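Long-range contacts in LC-Est1C (Uncultured organism, PDB 3WYD), which probably hydrolyses carboxylic esters, being the C-terminal esterase domain, with an alpha/beta hydrolase fold, of a metagenome-derived enzyme from leaf-branch compost: residues Y26-Y31 and G70-C75; D165-V170 and G195-V200; P88-V93 and W124-N129; I155-V160 and T185-I190; I64-R69 and D207-F212. One frame throughout, in Å; residues are numbered along the deposited sequence.

Interaction 1 of 5, residues Y26-Y31 and G70-C75; sequences YVPTTY and GYIVAC
Tyr26 and Val73 form an antiparallel hydrogen-bonded pair, Tyr26 N giving to Val73 O at 2.8 Å and Val73 N to Tyr26 O at 2.9 Å, before 26-31 turns away at Pro28-Tyr31. On one sheet face Tyr26 CB rests on Val73 CB at 4.0 Å; with CG anti to the backbone N (chi1 -174°), the ring is carried away from the strand, and its OH is hydrogen-bonded to Glu67 OE1 of helix 57-69. Pro28 presses its ring on the Tyr71 carbonyl, with CG 3.1 Å from Tyr71 O, a buried oxygen with no polar partner in the model. The same ring lays CD against Ile72 CG1 at 3.9 Å. Further along this branch, Ile72 CD1 sits 4.0 Å from Tyr31 CD1, over one face of the tyrosine ring and toward its rim, while Tyr31 OH is bonded to Lys105 N. With an alanine at Pro28, CG and CD would be gone, which would probably open a gap over the Tyr71 carbonyl and take from Ile72 CG1 its proline contact. Here the antiparallel edge strand 23-26 joins the otherwise parallel central sheet through strand 72-76, as in alpha/beta hydrolase folds.

Interaction 2 of 5, residues D165-V170 and G195-V200; sequences DKTVPV and GDHVSV
His197 and Asp165 have the geometry of the histidine and acid of a Ser-His-Asp triad, consistent with the active site of an alpha/beta hydrolase esterase; the presumed nucleophile Ser117 is hydrogen-bonded at His197 NE2. At the other ring nitrogen, ND1 donates to Asp165 OD2 at 2.7 Å, almost straight (171°). The acceptor lies in the ring plane and offers its syn lone pair, although the carboxylate is turned 57° from the ring. Asp165 is held by its own loop: its OD1 takes the backbone N-H of Thr167, making an Asx turn, and that of Val168 at 2.9 Å, the latter from above the carboxylate plane. The loop that holds the acid also packs on the histidine. Thr167 CB stands over the centre of one imidazole face, 3.7 Å from its centroid in a CH-pi contact, and Val168 CG2 comes within 3.5 Å of His197 CE1. Thr167 OG1 is hydrogen-bonded to Thr167 OG1 of the second subunit, placing this site beside the dimer interface. Asp196 OD1 accepts from Ser199 N, a capping bond leading into the next, weakly bonded helix. A water links the two segments, donating to Asp165 OD2 at 2.8 Å and to Asp196 O at 3.0 Å.

Interaction 3 of 5, residues P88-V93 and W124-N129; sequences PAERDV and WSIAMN
Glu90 reaches across from its helix to Asn129 and meets that side chain almost perpendicularly, with the carboxylate and amide planes 51° apart. Despite this twist the bond is nearly straight: Asn129 ND2 donates to Glu90 OE1 at 2.7 Å, the acceptor lying in the amide plane and using its syn lone pair. The reach depends on an extended glutamate chain, with CG anti to the backbone N (chi1 171°). On the way its CG lies alongside Ile126 CG1 at 3.9 Å, the chains pointing opposite ways. A water between Glu90 OE1 and the hydroxyl of Ser125 may add an indirect link, but it sits so close to OE1, at 2.5 Å, that this bridge is doubtful. Deeper in, Ile126 CD1 meets Val93 CG2 at 3.8 Å, and both residues also touch Leu43 of strand 37-43. Helices 88-103 and 118-129 cross here at a local angle of -75°, their axes 10.6 Å apart. Both pack on the same face of the central sheet, the second following the probable nucleophile elbow of the alpha/beta hydrolase fold.

Interaction 4 of 5, residues I155-V160 and T185-I190; sequences IPQLVV and TEIKYI
Ile155 begins the contact with its carbonyl oxygen, which lies 3.8 Å from Thr185 CG2. Pro156 follows, its CG 3.6 Å from Glu186 OE1. At Gln157 the parallel pairing sets in: its N donates to Glu186 O, and its O accepts from Lys188 N at 3.0 Å. The Gln157 side chain, extended beyond CG, is set by chi1 (-71°, CG beside the backbone N) so that NE2 donates to Ile155 O at 3.0 Å while a water joins NE2 to Thr185 OG1. Its other end, OE1, accepts from Trp124 NE1. A leucine in its place would probably leave the Trp124 indole N-H and the Ile155 carbonyl without their mates. Leu158 turns to the opposite face, where CD1 touches both Lys188 CG and Ile190 CD1, each 3.8 Å away. Val159 bonds Lys188 O through its N and Ile190 N through its O, the latter at 2.8 Å. Its two methyl branches divide the neighbours: CG1 meets Tyr189 CD1 at 3.7 Å, and CG2 meets the end of Ile187. Val160 closes the pairing opposite Ile190. Strands 157-162 and 187-192 are the two arms of a beta-alpha-beta crossover through helix 171-181, which packs on Val159, Ile187 and Tyr189, whereas Trp211 of helix 205-213 lies against Leu158 and Lys188 on the other face, and strand 136-140 flanks strand 157-162.

Interaction 5 of 5, residues I64-R69 and D207-F212; sequences IEAENR and DVFDWF
Arg69 sits at the centre of a salt-bridge network with Glu65 and Asp210 that ties helix 57-69 to helix 205-213. Toward its own helix it grips Glu65 side-on, with NE 2.8 Å and NH2 3.0 Å from the same oxygen, OE1; both nitrogens come from one face of the carboxylate plane. Toward the other helix the grip is end-on: NH1 donates to Asp210 OD1 at 2.8 Å along the anti lone pair, and NH2 reaches that oxygen at 3.2 Å from above the carboxylate plane. All four bonds keep to the guanidinium plane, which fixes the rotation of the group, and one face of it lies against Phe209 CB, 3.4 Å from Arg69 CZ. The extended arginine chain, from CG to NE, carries the charge over this residue. The Phe209 ring packs against helix 57-69: Glu65 CB stands over one face, 3.6 Å from the centroid in a CH-pi contact, and Ala66 CB is 4.3 Å from Phe209 CZ. Two further charges join at the ends, Asp213 to Arg69 NH1 and Lys206 to Asp210 OD2. The local axes cross at -33° and lie 10.7 Å apart. Phe209 also meets the rings of Phe62 and, edge-to-face, Tyr71, while Val208 and Phe212, on the same helix, pack on Ala138 of strand 136-140.

The probable catalytic pair of interaction 2 lies beyond the C-terminal ends of the last two parallel strands, and interaction 1, with the antiparallel edge strand, lies on the opposite side of the chain's centre, about 29 Å between centres. Interaction 4 leads toward the site: Val170 CG2 packs on Tyr189 OH at 3.4 Å, since the loops that carry the acid and the histidine follow strands 157-162 and 187-192. On one sheet face interaction 3 is coupled to interaction 4 by Trp124 NE1 and Gln157 OE1, 2.8 Å apart. On the other, Trp211 NE1 lies 3.2 Å from Pro156 O, linking interactions 4 and 5, and Tyr26 OH, 2.6 Å from Glu67 OE1, links interactions 1 and 5.

Interaction 1 of 5, residues Y26-Y31 and G70-C75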
# COMPACT_ATOMS: atom_id res chain seq x y z
N TYR A 26 0.21 -23.25 -3.36
CA TYR A 26 1.27 -24.27 -3.44
C TYR A 26 0.95 -25.42 -2.53
O TYR A 26 0.70 -25.24 -1.34
CB TYR A 26 2.65 -23.71 -3.04
CG TYR A 26 3.75 -24.75 -3.28
CD1 TYR A 26 4.24 -24.95 -4.57
CD2 TYR A 26 4.14 -25.62 -2.28
CE1 TYR A 26 5.19 -25.95 -4.81
CE2 TYR A 26 5.06 -26.64 -2.51
CZ TYR A 26 5.56 -26.81 -3.81
OH TYR A 26 6.47 -27.81 -4.05
N VAL A 27 1.02 -26.66 -3.06
CA VAL A 27 0.73 -27.89 -2.28
C VAL A 27 1.96 -28.82 -2.34
O VAL A 27 2.40 -29.19 -3.45
CB VAL A 27 -0.54 -28.60 -2.84
CG1 VAL A 27 -0.81 -29.94 -2.12
CG2 VAL A 27 -1.76 -27.72 -2.71
N PRO A 28 2.59 -29.10 -1.19
CA PRO A 28 3.81 -29.92 -1.22
C PRO A 28 3.59 -31.30 -1.81
O PRO A 28 2.48 -31.82 -1.77
CB PRO A 28 4.21 -30.07 0.25
CG PRO A 28 3.57 -28.91 0.91
CD PRO A 28 2.32 -28.61 0.17
N THR A 29 4.64 -31.83 -2.41
CA THR A 29 4.55 -33.16 -3.00
C THR A 29 4.16 -34.21 -1.97
O THR A 29 3.68 -35.28 -2.34
CB THR A 29 5.88 -33.57 -3.67
OG1 THR A 29 6.91 -33.64 -2.68
CG2 THR A 29 6.27 -32.61 -4.76
N THR A 30 4.47 -33.95 -0.70
CA THR A 30 4.25 -34.88 0.41
C THR A 30 2.80 -34.92 0.93
O THR A 30 2.44 -35.78 1.76
CB THR A 30 5.17 -34.54 1.59
OG1 THR A 30 5.08 -33.13 1.86
CG2 THR A 30 6.61 -34.89 1.30
N TYR A 31 1.98 -33.94 0.53
CA TYR A 31 0.57 -33.90 0.93
C TYR A 31 -0.24 -34.94 0.17
O TYR A 31 -0.21 -35.00 -1.06
CB TYR A 31 -0.03 -32.49 0.73
CG TYR A 31 -1.50 -32.40 1.10
CD1 TYR A 31 -1.91 -32.12 2.41
CD2 TYR A 31 -2.49 -32.59 0.14
CE1 TYR A 31 -3.24 -32.07 2.74
CE2 TYR A 31 -3.84 -32.50 0.45
CZ TYR A 31 -4.21 -32.23 1.77
OH TYR A 31 -5.55 -32.19 2.07
N GLY A 70 7.10 -28.75 4.14
CA GLY A 70 5.75 -29.31 4.09
C GLY A 70 4.62 -28.37 4.47
O GLY A 70 3.72 -28.75 5.18
N TYR A 71 4.65 -27.17 3.91
CA TYR A 71 3.56 -26.22 4.10
C TYR A 71 2.74 -26.09 2.84
O TYR A 71 3.33 -25.94 1.76
CB TYR A 71 4.12 -24.81 4.36
CG TYR A 71 4.74 -24.61 5.72
CD1 TYR A 71 6.01 -25.11 6.04
CD2 TYR A 71 3.99 -24.03 6.74
CE1 TYR A 71 6.54 -24.96 7.33
CE2 TYR A 71 4.50 -23.88 8.01
CZ TYR A 71 5.76 -24.32 8.32
OH TYR A 71 6.30 -24.13 9.56
N ILE A 72 1.41 -26.05 2.97
CA ILE A 72 0.55 -25.53 1.91
C ILE A 72 0.64 -24.00 1.99
O ILE A 72 0.75 -23.48 3.11
CB ILE A 72 -0.91 -25.97 2.11
CG1 ILE A 72 -0.97 -27.48 1.87
CG2 ILE A 72 -1.83 -25.27 1.18
CD1 ILE A 72 -2.31 -28.11 2.20
N VAL A 73 0.82 -23.32 0.85
CA VAL A 73 0.89 -21.84 0.83
C VAL A 73 -0.28 -21.31 0.01
O VAL A 73 -0.53 -21.79 -1.10
CB VAL A 73 2.20 -21.34 0.18
CG1 VAL A 73 2.27 -19.79 0.24
CG2 VAL A 73 3.43 -21.97 0.86
N ALA A 74 -1.00 -20.33 0.52
CA ALA A 74 -1.97 -19.59 -0.27
C ALA A 74 -1.58 -18.15 -0.41
O ALA A 74 -1.24 -17.48 0.59
CB ALA A 74 -3.41 -19.70 0.34
N CYS A 75 -1.66 -17.64 -1.63
CA CYS A 75 -1.28 -16.25 -1.93
C CYS A 75 -2.47 -15.51 -2.48
O CYS A 75 -2.79 -15.66 -3.69
CB CYS A 75 -0.17 -16.28 -2.98
SG CYS A 75 1.32 -17.10 -2.36

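Interaction 2 of 5, residues D165-V170 and G195-V200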
# COMPACT_ATOMS: atom_id res chain seq x y z
N ASP A 165 15.29 1.68 4.67
CA ASP A 165 14.12 1.52 3.81
C ASP A 165 13.54 2.92 3.56
O ASP A 165 13.18 3.62 4.50
CB ASP A 165 13.13 0.65 4.58
CG ASP A 165 11.90 0.30 3.78
OD1 ASP A 165 11.53 1.09 2.87
OD2 ASP A 165 11.31 -0.77 4.07
N LYS A 166 13.48 3.31 2.27
CA LYS A 166 13.00 4.63 1.91
C LYS A 166 11.52 4.65 1.60
O LYS A 166 10.94 5.73 1.39
CB LYS A 166 13.79 5.15 0.70
CG LYS A 166 15.29 5.12 0.90
CD LYS A 166 15.68 6.01 2.01
CE LYS A 166 17.20 6.27 2.00
NZ LYS A 166 17.55 7.02 3.21
N THR A 167 10.92 3.46 1.50
CA THR A 167 9.48 3.39 1.17
C THR A 167 8.64 3.36 2.45
O THR A 167 7.71 4.18 2.66
CB THR A 167 9.19 2.16 0.34
OG1 THR A 167 9.81 2.27 -0.97
CG2 THR A 167 7.69 1.96 0.10
N VAL A 168 9.02 2.45 3.37
CA VAL A 168 8.38 2.38 4.69
C VAL A 168 9.50 2.61 5.74
O VAL A 168 10.38 1.77 5.87
CB VAL A 168 7.71 1.01 4.95
CG1 VAL A 168 7.11 0.96 6.42
CG2 VAL A 168 6.58 0.73 3.90
N PRO A 169 9.48 3.74 6.45
CA PRO A 169 10.55 3.98 7.44
C PRO A 169 10.64 2.85 8.45
O PRO A 169 9.62 2.28 8.87
CB PRO A 169 10.13 5.27 8.12
CG PRO A 169 9.28 6.01 7.02
CD PRO A 169 8.52 4.86 6.36
N VAL A 170 11.88 2.50 8.77
CA VAL A 170 12.15 1.47 9.76
C VAL A 170 11.44 1.76 11.09
O VAL A 170 11.05 0.79 11.81
CB VAL A 170 13.67 1.29 9.92
CG1 VAL A 170 14.34 2.52 10.65
CG2 VAL A 170 13.99 0.00 10.69
N GLY A 195 19.60 -2.46 5.15
CA GLY A 195 18.47 -3.05 4.39
C GLY A 195 17.52 -2.03 3.77
O GLY A 195 17.24 -0.98 4.34
N ASP A 196 17.14 -2.31 2.53
CA ASP A 196 16.19 -1.44 1.87
C ASP A 196 14.87 -2.13 1.79
O ASP A 196 14.63 -3.11 2.53
CB ASP A 196 16.66 -0.99 0.48
CG ASP A 196 16.92 -2.14 -0.46
OD1 ASP A 196 16.31 -3.22 -0.37
OD2 ASP A 196 17.77 -1.95 -1.36
N HIS A 197 13.93 -1.51 1.09
CA HIS A 197 12.54 -1.98 1.15
C HIS A 197 12.38 -3.39 0.64
O HIS A 197 11.57 -4.16 1.17
CB HIS A 197 11.59 -1.03 0.38
CG HIS A 197 10.15 -1.25 0.68
ND1 HIS A 197 9.66 -1.28 1.96
CD2 HIS A 197 9.09 -1.53 -0.13
CE1 HIS A 197 8.36 -1.50 1.94
NE2 HIS A 197 7.99 -1.65 0.68
N VAL A 198 13.08 -3.73 -0.44
CA VAL A 198 12.83 -4.99 -1.11
C VAL A 198 13.83 -6.10 -0.73
O VAL A 198 13.39 -7.23 -0.52
CB VAL A 198 12.80 -4.80 -2.63
CG1 VAL A 198 12.62 -6.16 -3.34
CG2 VAL A 198 11.66 -3.85 -2.99
N SER A 199 15.09 -5.73 -0.46
CA SER A 199 16.18 -6.71 -0.21
C SER A 199 15.88 -7.65 0.96
O SER A 199 16.09 -8.86 0.86
CB SER A 199 17.55 -6.05 -0.02
OG SER A 199 17.71 -5.31 1.18
N VAL A 200 15.14 -7.14 1.93
CA VAL A 200 14.99 -7.85 3.18
C VAL A 200 14.05 -9.03 3.09
O VAL A 200 14.05 -9.85 4.02
CB VAL A 200 14.54 -6.93 4.34
CG1 VAL A 200 15.59 -5.84 4.65
CG2 VAL A 200 13.19 -6.31 4.02
O HOH W 1 12.81 -2.95 4.85
O HOH W 2 14.39 1.44 -0.04

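Interaction 3 of 5, residues P88-V93 and W124-N129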
# COMPACT_ATOMS: atom_id res chain seq x y z
N PRO A 88 -13.04 -4.92 2.52
CA PRO A 88 -13.31 -6.05 1.63
C PRO A 88 -12.07 -6.90 1.29
O PRO A 88 -12.18 -8.11 1.18
CB PRO A 88 -13.91 -5.39 0.37
CG PRO A 88 -13.72 -3.90 0.55
CD PRO A 88 -13.61 -3.65 2.01
N ALA A 89 -10.92 -6.26 1.08
CA ALA A 89 -9.64 -6.96 0.93
C ALA A 89 -9.31 -7.92 2.06
O ALA A 89 -8.73 -9.00 1.81
CB ALA A 89 -8.52 -5.96 0.77
N GLU A 90 -9.53 -7.49 3.31
CA GLU A 90 -9.36 -8.37 4.47
C GLU A 90 -10.32 -9.55 4.40
O GLU A 90 -9.92 -10.70 4.61
CB GLU A 90 -9.62 -7.61 5.78
CG GLU A 90 -9.68 -8.52 7.03
CD GLU A 90 -9.78 -7.74 8.32
OE1 GLU A 90 -8.96 -6.85 8.56
OE2 GLU A 90 -10.73 -7.99 9.11
N ARG A 91 -11.59 -9.28 4.11
CA ARG A 91 -12.57 -10.35 4.03
C ARG A 91 -12.21 -11.32 2.93
O ARG A 91 -12.34 -12.55 3.11
CB ARG A 91 -13.98 -9.77 3.81
CG ARG A 91 -14.74 -9.60 5.11
CD ARG A 91 -15.82 -8.51 5.02
NE ARG A 91 -15.71 -7.57 6.15
CZ ARG A 91 -15.55 -6.26 6.02
NH1 ARG A 91 -15.52 -5.70 4.81
NH2 ARG A 91 -15.45 -5.49 7.10
N ASP A 92 -11.66 -10.80 1.83
CA ASP A 92 -11.09 -11.66 0.78
C ASP A 92 -10.07 -12.64 1.34
O ASP A 92 -10.16 -13.85 1.12
CB ASP A 92 -10.44 -10.84 -0.33
CG ASP A 92 -11.46 -10.29 -1.31
OD1 ASP A 92 -12.48 -10.98 -1.56
OD2 ASP A 92 -11.25 -9.16 -1.81
N VAL A 93 -9.14 -12.13 2.14
CA VAL A 93 -8.16 -13.02 2.72
C VAL A 93 -8.78 -14.07 3.60
O VAL A 93 -8.40 -15.26 3.55
CB VAL A 93 -7.04 -12.25 3.48
CG1 VAL A 93 -6.11 -13.25 4.14
CG2 VAL A 93 -6.26 -11.42 2.50
N TRP A 124 -0.24 -7.68 9.95
CA TRP A 124 -0.66 -7.17 11.26
C TRP A 124 -2.14 -6.81 11.32
O TRP A 124 -2.79 -7.12 12.33
CB TRP A 124 0.17 -5.94 11.65
CG TRP A 124 1.39 -6.29 12.52
CD1 TRP A 124 1.42 -7.14 13.58
CD2 TRP A 124 2.73 -5.78 12.37
NE1 TRP A 124 2.69 -7.17 14.13
CE2 TRP A 124 3.49 -6.28 13.46
CE3 TRP A 124 3.32 -4.85 11.50
CZ2 TRP A 124 4.84 -5.90 13.68
CZ3 TRP A 124 4.68 -4.50 11.67
CH2 TRP A 124 5.43 -5.07 12.75
N SER A 125 -2.63 -6.09 10.33
CA SER A 125 -4.02 -5.60 10.46
C SER A 125 -5.03 -6.74 10.42
O SER A 125 -6.03 -6.73 11.19
CB SER A 125 -4.35 -4.53 9.44
OG SER A 125 -4.26 -5.01 8.14
N ILE A 126 -4.81 -7.73 9.56
CA ILE A 126 -5.73 -8.86 9.51
C ILE A 126 -5.71 -9.66 10.80
O ILE A 126 -6.73 -10.07 11.31
CB ILE A 126 -5.48 -9.72 8.28
CG1 ILE A 126 -5.77 -8.88 7.03
CG2 ILE A 126 -6.22 -11.09 8.35
CD1 ILE A 126 -5.27 -9.66 5.75
N ALA A 127 -4.52 -9.92 11.33
CA ALA A 127 -4.41 -10.65 12.57
C ALA A 127 -5.09 -9.89 13.72
O ALA A 127 -5.72 -10.48 14.58
CB ALA A 127 -2.93 -10.93 12.89
N MET A 128 -4.94 -8.57 13.75
CA MET A 128 -5.61 -7.82 14.85
C MET A 128 -7.12 -7.94 14.80
O MET A 128 -7.79 -7.95 15.83
CB MET A 128 -5.23 -6.36 14.82
CG MET A 128 -3.74 -6.13 15.19
SD MET A 128 -3.25 -4.43 14.99
CE MET A 128 -1.57 -4.56 15.57
N ASN A 129 -7.64 -8.03 13.59
CA ASN A 129 -9.09 -8.24 13.44
C ASN A 129 -9.61 -9.66 13.64
O ASN A 129 -10.81 -9.91 13.84
CB ASN A 129 -9.53 -7.70 12.10
CG ASN A 129 -9.60 -6.18 12.10
OD1 ASN A 129 -9.82 -5.55 13.14
ND2 ASN A 129 -9.40 -5.59 10.93
O HOH W 3 -6.97 -5.60 7.62

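Interaction 4 of 5, residues I155-V160 and T185-I190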
# COMPACT_ATOMS: atom_id res chain seq x y z
N ILE A 155 0.25 -14.02 20.14
CA ILE A 155 0.73 -14.57 18.86
C ILE A 155 2.21 -14.24 18.67
O ILE A 155 2.57 -13.07 18.59
CB ILE A 155 -0.06 -13.97 17.68
CG1 ILE A 155 -1.58 -14.16 17.93
CG2 ILE A 155 0.38 -14.63 16.35
CD1 ILE A 155 -2.42 -13.53 16.84
N PRO A 156 3.07 -15.27 18.62
CA PRO A 156 4.51 -14.99 18.45
C PRO A 156 4.78 -14.38 17.07
O PRO A 156 4.25 -14.86 16.05
CB PRO A 156 5.17 -16.37 18.57
CG PRO A 156 4.18 -17.20 19.32
CD PRO A 156 2.79 -16.68 18.89
N GLN A 157 5.62 -13.35 17.05
CA GLN A 157 5.80 -12.57 15.85
C GLN A 157 7.29 -12.48 15.53
O GLN A 157 8.11 -12.19 16.41
CB GLN A 157 5.24 -11.17 16.07
CG GLN A 157 3.70 -11.22 16.14
CD GLN A 157 3.09 -9.96 16.74
OE1 GLN A 157 3.35 -8.86 16.29
NE2 GLN A 157 2.38 -10.13 17.86
N LEU A 158 7.64 -12.69 14.26
CA LEU A 158 8.93 -12.35 13.71
C LEU A 158 8.79 -11.13 12.82
O LEU A 158 7.98 -11.16 11.88
CB LEU A 158 9.41 -13.53 12.84
CG LEU A 158 10.72 -13.23 12.10
CD1 LEU A 158 11.88 -13.28 13.10
CD2 LEU A 158 10.99 -14.24 11.02
N VAL A 159 9.49 -10.06 13.16
CA VAL A 159 9.37 -8.81 12.45
C VAL A 159 10.68 -8.55 11.72
O VAL A 159 11.72 -8.67 12.32
CB VAL A 159 9.09 -7.65 13.41
CG1 VAL A 159 8.97 -6.31 12.64
CG2 VAL A 159 7.78 -7.91 14.20
N VAL A 160 10.61 -8.20 10.43
CA VAL A 160 11.83 -7.92 9.63
C VAL A 160 11.73 -6.55 9.02
O VAL A 160 10.66 -6.17 8.51
CB VAL A 160 11.98 -8.94 8.52
CG1 VAL A 160 13.18 -8.61 7.63
CG2 VAL A 160 12.11 -10.35 9.08
N THR A 185 4.64 -9.86 24.56
CA THR A 185 4.58 -10.69 23.34
C THR A 185 5.88 -11.46 23.19
O THR A 185 6.97 -10.90 23.40
CB THR A 185 4.43 -9.75 22.12
OG1 THR A 185 3.34 -8.86 22.35
CG2 THR A 185 4.17 -10.49 20.85
N GLU A 186 5.79 -12.68 22.66
CA GLU A 186 7.00 -13.36 22.20
C GLU A 186 7.35 -12.83 20.82
O GLU A 186 6.62 -13.05 19.86
CB GLU A 186 6.79 -14.88 22.16
CG GLU A 186 8.08 -15.59 21.72
CD GLU A 186 7.93 -17.07 21.45
OE1 GLU A 186 6.86 -17.67 21.72
OE2 GLU A 186 8.97 -17.58 20.99
N ILE A 187 8.45 -12.10 20.72
CA ILE A 187 8.73 -11.35 19.49
C ILE A 187 10.22 -11.40 19.23
O ILE A 187 11.06 -11.31 20.16
CB ILE A 187 8.15 -9.90 19.54
CG1 ILE A 187 8.29 -9.17 18.20
CG2 ILE A 187 8.78 -9.10 20.71
CD1 ILE A 187 7.26 -8.06 18.03
N LYS A 188 10.55 -11.58 17.96
CA LYS A 188 11.92 -11.49 17.51
C LYS A 188 11.97 -10.48 16.39
O LYS A 188 11.18 -10.56 15.44
CB LYS A 188 12.40 -12.86 16.99
CG LYS A 188 13.83 -12.79 16.36
CD LYS A 188 14.34 -14.19 15.98
CE LYS A 188 15.78 -14.06 15.48
NZ LYS A 188 16.40 -15.38 15.26
N TYR A 189 12.86 -9.52 16.49
CA TYR A 189 12.90 -8.46 15.49
C TYR A 189 14.26 -8.53 14.83
O TYR A 189 15.31 -8.37 15.50
CB TYR A 189 12.70 -7.12 16.18
CG TYR A 189 12.85 -5.88 15.30
CD1 TYR A 189 12.41 -5.90 13.97
CD2 TYR A 189 13.40 -4.68 15.80
CE1 TYR A 189 12.52 -4.74 13.17
CE2 TYR A 189 13.47 -3.54 15.00
CZ TYR A 189 13.05 -3.61 13.69
OH TYR A 189 13.15 -2.50 12.88
N ILE A 190 14.23 -8.72 13.52
CA ILE A 190 15.43 -8.70 12.66
C ILE A 190 15.45 -7.37 11.95
O ILE A 190 14.78 -7.16 10.93
CB ILE A 190 15.47 -9.88 11.67
CG1 ILE A 190 15.45 -11.21 12.45
CG2 ILE A 190 16.74 -9.78 10.75
CD1 ILE A 190 15.28 -12.43 11.57
O HOH W 4 1.70 -8.07 20.04

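Interaction 5 of 5, residues I64-R69 and D207-F212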
# COMPACT_ATOMS: atom_id res chain seq x y z
N ILE A 64 10.26 -23.22 -2.46
CA ILE A 64 11.30 -24.18 -2.06
C ILE A 64 11.23 -24.46 -0.56
O ILE A 64 11.22 -25.63 -0.15
CB ILE A 64 12.69 -23.67 -2.46
CG1 ILE A 64 12.73 -23.46 -3.97
CG2 ILE A 64 13.78 -24.67 -2.04
CD1 ILE A 64 14.03 -22.83 -4.45
N GLU A 65 11.12 -23.41 0.26
CA GLU A 65 10.98 -23.66 1.68
C GLU A 65 9.68 -24.46 1.95
O GLU A 65 9.68 -25.36 2.79
CB GLU A 65 10.97 -22.35 2.50
CG GLU A 65 12.24 -21.51 2.41
CD GLU A 65 13.41 -22.07 3.22
OE1 GLU A 65 13.26 -23.15 3.82
OE2 GLU A 65 14.47 -21.41 3.28
N ALA A 66 8.56 -24.04 1.38
CA ALA A 66 7.27 -24.73 1.62
C ALA A 66 7.34 -26.21 1.26
O ALA A 66 6.80 -27.03 1.97
CB ALA A 66 6.13 -24.07 0.84
N GLU A 67 7.96 -26.53 0.13
CA GLU A 67 8.12 -27.91 -0.29
C GLU A 67 9.04 -28.65 0.66
O GLU A 67 8.70 -29.76 1.12
CB GLU A 67 8.71 -27.91 -1.71
CG GLU A 67 9.06 -29.31 -2.23
CD GLU A 67 7.90 -30.27 -2.17
OE1 GLU A 67 6.76 -29.90 -2.54
OE2 GLU A 67 8.18 -31.47 -1.91
N ASN A 68 10.16 -28.03 1.02
CA ASN A 68 11.14 -28.70 1.90
C ASN A 68 10.53 -29.01 3.27
O ASN A 68 10.78 -30.07 3.85
CB ASN A 68 12.42 -27.89 2.03
CG ASN A 68 13.24 -27.90 0.76
OD1 ASN A 68 12.94 -28.66 -0.18
ND2 ASN A 68 14.25 -27.05 0.70
N ARG A 69 9.69 -28.11 3.77
CA ARG A 69 9.27 -28.19 5.16
C ARG A 69 7.79 -28.65 5.27
O ARG A 69 7.32 -28.98 6.38
CB ARG A 69 9.46 -26.84 5.85
CG ARG A 69 10.84 -26.28 5.73
CD ARG A 69 10.88 -24.95 6.40
NE ARG A 69 12.12 -24.20 6.14
CZ ARG A 69 12.84 -23.61 7.09
NH1 ARG A 69 12.55 -23.79 8.38
NH2 ARG A 69 13.87 -22.85 6.74
N ASP A 207 14.27 -17.43 7.86
CA ASP A 207 13.96 -17.06 9.23
C ASP A 207 12.44 -17.15 9.46
O ASP A 207 12.00 -17.52 10.53
CB ASP A 207 14.43 -15.63 9.47
CG ASP A 207 15.92 -15.47 9.24
OD1 ASP A 207 16.68 -15.79 10.17
OD2 ASP A 207 16.32 -15.04 8.13
N VAL A 208 11.67 -16.74 8.47
CA VAL A 208 10.20 -16.84 8.59
C VAL A 208 9.73 -18.29 8.77
O VAL A 208 8.95 -18.59 9.68
CB VAL A 208 9.52 -16.24 7.34
CG1 VAL A 208 8.02 -16.54 7.27
CG2 VAL A 208 9.79 -14.74 7.25
N PHE A 209 10.22 -19.20 7.92
CA PHE A 209 9.83 -20.60 8.05
C PHE A 209 10.39 -21.21 9.32
O PHE A 209 9.71 -22.03 9.95
CB PHE A 209 10.22 -21.39 6.80
CG PHE A 209 9.23 -21.24 5.68
CD1 PHE A 209 8.15 -22.12 5.59
CD2 PHE A 209 9.38 -20.24 4.73
CE1 PHE A 209 7.22 -21.99 4.59
CE2 PHE A 209 8.49 -20.13 3.68
CZ PHE A 209 7.41 -21.00 3.59
N ASP A 210 11.58 -20.80 9.75
CA ASP A 210 12.11 -21.28 11.03
C ASP A 210 11.15 -20.89 12.16
O ASP A 210 10.91 -21.67 13.06
CB ASP A 210 13.48 -20.68 11.36
CG ASP A 210 14.63 -21.31 10.55
OD1 ASP A 210 14.42 -22.29 9.83
OD2 ASP A 210 15.75 -20.72 10.60
N TRP A 211 10.65 -19.67 12.11
CA TRP A 211 9.71 -19.17 13.13
C TRP A 211 8.40 -19.95 13.10
O TRP A 211 7.88 -20.34 14.16
CB TRP A 211 9.42 -17.68 12.86
CG TRP A 211 8.70 -16.99 14.00
CD1 TRP A 211 7.39 -16.58 14.02
CD2 TRP A 211 9.28 -16.59 15.22
NE1 TRP A 211 7.12 -15.94 15.21
CE2 TRP A 211 8.26 -15.93 15.97
CE3 TRP A 211 10.57 -16.70 15.75
CZ2 TRP A 211 8.51 -15.36 17.23
CZ3 TRP A 211 10.82 -16.16 17.01
CH2 TRP A 211 9.78 -15.53 17.75
N PHE A 212 7.91 -20.28 11.93
CA PHE A 212 6.64 -21.01 11.85
C PHE A 212 6.83 -22.48 12.25
O PHE A 212 5.97 -23.06 12.91
CB PHE A 212 6.02 -20.89 10.45
CG PHE A 212 5.69 -19.47 10.01
CD1 PHE A 212 5.51 -18.44 10.93
CD2 PHE A 212 5.40 -19.22 8.67
CE1 PHE A 212 5.12 -17.16 10.52
CE2 PHE A 212 5.08 -17.92 8.22
CZ PHE A 212 4.85 -16.90 9.15